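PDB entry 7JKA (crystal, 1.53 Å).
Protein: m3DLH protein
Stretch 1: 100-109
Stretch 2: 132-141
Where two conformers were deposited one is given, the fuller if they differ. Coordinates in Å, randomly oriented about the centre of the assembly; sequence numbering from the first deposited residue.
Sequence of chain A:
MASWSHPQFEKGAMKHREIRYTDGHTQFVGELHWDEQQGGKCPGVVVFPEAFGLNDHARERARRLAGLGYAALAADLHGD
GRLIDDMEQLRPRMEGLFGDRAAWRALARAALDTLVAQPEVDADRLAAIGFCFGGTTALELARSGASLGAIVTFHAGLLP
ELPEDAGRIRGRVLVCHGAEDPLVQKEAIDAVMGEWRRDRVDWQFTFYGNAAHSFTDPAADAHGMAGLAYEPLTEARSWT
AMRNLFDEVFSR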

# COMPACT_ATOMS: atom_id res chain seq x y z
N ASP A 100 13.11 -5.04 11.99
CA ASP A 100 12.14 -5.45 12.99
C ASP A 100 10.85 -5.75 12.21
O ASP A 100 9.85 -5.03 12.26
CB ASP A 100 11.93 -4.37 14.06
CG ASP A 100 11.10 -4.84 15.22
OD1 ASP A 100 10.49 -5.93 15.13
OD2 ASP A 100 11.07 -4.12 16.24
N ARG A 101 10.90 -6.85 11.46
CA ARG A 101 9.77 -7.20 10.60
C ARG A 101 8.51 -7.46 11.42
O ARG A 101 7.41 -7.16 10.95
CB ARG A 101 10.12 -8.43 9.75
CG ARG A 101 11.43 -8.33 8.96
CD ARG A 101 11.34 -7.41 7.76
NE ARG A 101 10.72 -8.03 6.58
CZ ARG A 101 11.38 -8.76 5.68
NH1 ARG A 101 10.73 -9.26 4.65
NH2 ARG A 101 12.69 -9.00 5.81
N ALA A 102 8.65 -7.97 12.64
CA ALA A 102 7.49 -8.19 13.50
C ALA A 102 6.79 -6.88 13.83
O ALA A 102 5.56 -6.79 13.77
CB ALA A 102 7.90 -8.91 14.78
N ALA A 103 7.56 -5.84 14.17
CA ALA A 103 6.94 -4.55 14.49
C ALA A 103 6.34 -3.92 13.24
O ALA A 103 5.26 -3.30 13.30
CB ALA A 103 7.97 -3.61 15.11
N TRP A 104 7.02 -4.07 12.11
CA TRP A 104 6.52 -3.56 10.85
C TRP A 104 5.21 -4.23 10.50
O TRP A 104 4.24 -3.56 10.14
CB TRP A 104 7.59 -3.82 9.80
CG TRP A 104 7.42 -3.19 8.46
CD1 TRP A 104 6.51 -2.28 8.07
CD2 TRP A 104 8.23 -3.47 7.32
NE1 TRP A 104 6.69 -1.97 6.73
CE2 TRP A 104 7.77 -2.68 6.26
CE3 TRP A 104 9.33 -4.31 7.11
CZ2 TRP A 104 8.34 -2.72 4.98
CZ3 TRP A 104 9.92 -4.34 5.85
CH2 TRP A 104 9.42 -3.55 4.81
N ARG A 105 5.16 -5.56 10.62
CA ARG A 105 3.93 -6.27 10.28
C ARG A 105 2.83 -5.96 11.28
O ARG A 105 1.66 -5.92 10.90
CB ARG A 105 4.20 -7.76 10.20
CG ARG A 105 5.03 -8.09 8.97
CD ARG A 105 5.67 -9.46 9.00
NE ARG A 105 6.51 -9.63 7.81
CZ ARG A 105 6.82 -10.79 7.26
NH1 ARG A 105 6.34 -11.93 7.75
NH2 ARG A 105 7.59 -10.80 6.16
N ALA A 106 3.19 -5.68 12.53
CA ALA A 106 2.17 -5.38 13.53
C ALA A 106 1.47 -4.07 13.25
O ALA A 106 0.25 -3.97 13.45
CB ALA A 106 2.81 -5.36 14.92
N LEU A 107 2.20 -3.03 12.83
CA LEU A 107 1.53 -1.78 12.51
C LEU A 107 0.69 -1.92 11.23
O LEU A 107 -0.33 -1.24 11.08
CB LEU A 107 2.53 -0.62 12.41
CG LEU A 107 3.52 -0.49 11.25
CD1 LEU A 107 2.86 0.11 10.02
CD2 LEU A 107 4.73 0.37 11.74
N ALA A 108 1.12 -2.78 10.30
CA ALA A 108 0.32 -3.01 9.10
C ALA A 108 -0.94 -3.81 9.42
O ALA A 108 -2.04 -3.48 8.96
CB ALA A 108 1.15 -3.74 8.05
N ARG A 109 -0.80 -4.83 10.26
CA ARG A 109 -1.96 -5.63 10.65
C ARG A 109 -2.93 -4.80 11.50
O ARG A 109 -4.15 -4.99 11.39
CB ARG A 109 -1.48 -6.87 11.40
CG ARG A 109 -2.47 -7.99 11.37
CD ARG A 109 -1.85 -9.29 10.88
NE ARG A 109 -2.92 -10.27 10.70
CZ ARG A 109 -2.74 -11.58 10.63
NH1 ARG A 109 -3.80 -12.37 10.48
NH2 ARG A 109 -1.52 -12.11 10.74
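Stretch 2 132-141: CFGGTTALEL

The contact between the two stretches is organised around the carboxylate of Glu 140, which receives the guanidinium groups of two arginines one helical turn apart. Arg 101 binds it side-on, through NE and NH1, with two hydrogen bonds, from Arg 101 NE to Glu 140 OE1 at 2.7 Å and from Arg 101 NH1 to Glu 140 OE2 at 3.0 Å, with the carboxylate oxygen OE1 near the plane of the guanidinium. Arg 105 adds two more to a single oxygen, Arg 105 NE and Arg 105 NH2 each lying 2.9 Å from Glu 140 OE1. Both pairs are salt bridges, so the buried acid faces two positive charges. The CA-to-CB bonds of the arginines point sideways, and their long side chains bring the charged ends to Glu 140; Arg 101 does so with chi1, chi2 and chi3 all in m.

Next to this cluster, Trp 104 NE1 donates a nearly linear hydrogen bond to Thr 137 OG1, 2.9 Å away. The same hydroxyl donates to the backbone within its own helix, Thr 137 OG1 to Phe 133 O at 2.9 Å, and thus links the indole to the preceding turn.

Stretch 2 is helical from Phe 133 to Leu 141, with Cys 132 at the N-cap position; stretch 1 is helical from Arg 101 to Arg 109, and Asp 100 caps it by accepting a bond from Ala 103 N to Asp 100 OD1 at 3.1 Å. The helices cross almost perpendicularly, at -92°, with axes 9.0 Å apart at closest approach. The closest CA atoms across the contact are Arg 105 CA and Leu 141 CA, 5.8 Å apart.

The CA-to-CB bond of Trp 104 points toward stretch 2, and its side chain fits as a knob among Phe 133, Thr 136, Thr 137 and Glu 140. Its six-membered ring is covered on one face by the aliphatic part of Glu 140, whose CG lies 3.5 Å from the ring centroid in a CH-pi contact. At the ring edge, Trp 104 CH2 approaches Thr 136 CG2 to 3.5 Å. The Phe 133 ring is nearly parallel to the indole but slid aside, leaving little overlap; the closest atoms, Trp 104 CZ2 and Phe 133 CE1, are 3.5 Å apart.

Farther along stretch 1, the small side chain of Ala 108 meets Thr 137 and Leu 141, with Ala 108 CB 3.9 Å from Thr 137 CG2 and 4.1 Å from Leu 141 CB. Leu 141 CD1 extends this packing to the backbone of Arg 109, reaching Arg 109 CA at 3.8 Å.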

# COMPACT_ATOMS: atom_id res chain seq x y z
N CYS A 132 5.47 3.42 -2.70
CA CYS A 132 6.87 3.39 -2.23
C CYS A 132 6.97 2.47 -1.02
O CYS A 132 6.52 1.32 -1.10
CB CYS A 132 7.38 4.77 -1.95
SG CYS A 132 7.32 5.67 -3.34
N PHE A 133 7.52 2.95 0.09
CA PHE A 133 7.64 2.11 1.27
C PHE A 133 6.29 1.57 1.74
O PHE A 133 6.23 0.47 2.28
CB PHE A 133 8.31 2.90 2.41
CG PHE A 133 8.52 2.10 3.66
CD1 PHE A 133 9.57 1.20 3.77
CD2 PHE A 133 7.67 2.26 4.74
CE1 PHE A 133 9.77 0.46 4.95
CE2 PHE A 133 7.86 1.54 5.93
CZ PHE A 133 8.91 0.64 6.02
N GLY A 134 5.20 2.31 1.49
CA GLY A 134 3.87 1.78 1.75
C GLY A 134 3.54 0.54 0.95
O GLY A 134 2.82 -0.35 1.43
N GLY A 135 4.05 0.45 -0.28
CA GLY A 135 3.85 -0.77 -1.06
C GLY A 135 4.64 -1.92 -0.47
O GLY A 135 4.15 -3.05 -0.40
N THR A 136 5.89 -1.65 -0.08
CA THR A 136 6.67 -2.66 0.61
C THR A 136 5.91 -3.14 1.84
O THR A 136 5.87 -4.35 2.12
CB THR A 136 8.03 -2.07 1.00
OG1 THR A 136 8.55 -1.26 -0.07
CG2 THR A 136 9.00 -3.19 1.39
N THR A 137 5.28 -2.21 2.55
CA THR A 137 4.49 -2.52 3.74
C THR A 137 3.31 -3.41 3.40
O THR A 137 3.02 -4.38 4.11
CB THR A 137 4.01 -1.22 4.40
OG1 THR A 137 5.16 -0.45 4.79
CG2 THR A 137 3.21 -1.49 5.67
N ALA A 138 2.61 -3.10 2.30
CA ALA A 138 1.49 -3.93 1.88
C ALA A 138 1.93 -5.38 1.61
O ALA A 138 1.21 -6.33 1.95
CB ALA A 138 0.81 -3.30 0.66
N LEU A 139 3.10 -5.56 1.00
CA LEU A 139 3.61 -6.90 0.75
C LEU A 139 4.03 -7.59 2.05
O LEU A 139 3.89 -8.82 2.16
CB LEU A 139 4.78 -6.85 -0.24
CG LEU A 139 4.33 -6.57 -1.69
CD1 LEU A 139 5.56 -6.40 -2.59
CD2 LEU A 139 3.42 -7.70 -2.18
N GLU A 140 4.54 -6.84 3.04
CA GLU A 140 4.80 -7.45 4.34
C GLU A 140 3.52 -7.95 4.98
O GLU A 140 3.48 -9.02 5.58
CB GLU A 140 5.48 -6.45 5.28
CG GLU A 140 6.94 -6.18 4.92
CD GLU A 140 7.78 -7.43 4.92
OE1 GLU A 140 8.08 -7.96 6.01
OE2 GLU A 140 8.18 -7.86 3.82
N LEU A 141 2.43 -7.18 4.82
CA LEU A 141 1.14 -7.60 5.35
C LEU A 141 0.66 -8.86 4.66
O LEU A 141 0.20 -9.80 5.32
CB LEU A 141 0.12 -6.48 5.16
CG LEU A 141 -1.31 -6.75 5.68
CD1 LEU A 141 -1.31 -7.04 7.18
CD2 LEU A 141 -2.18 -5.52 5.36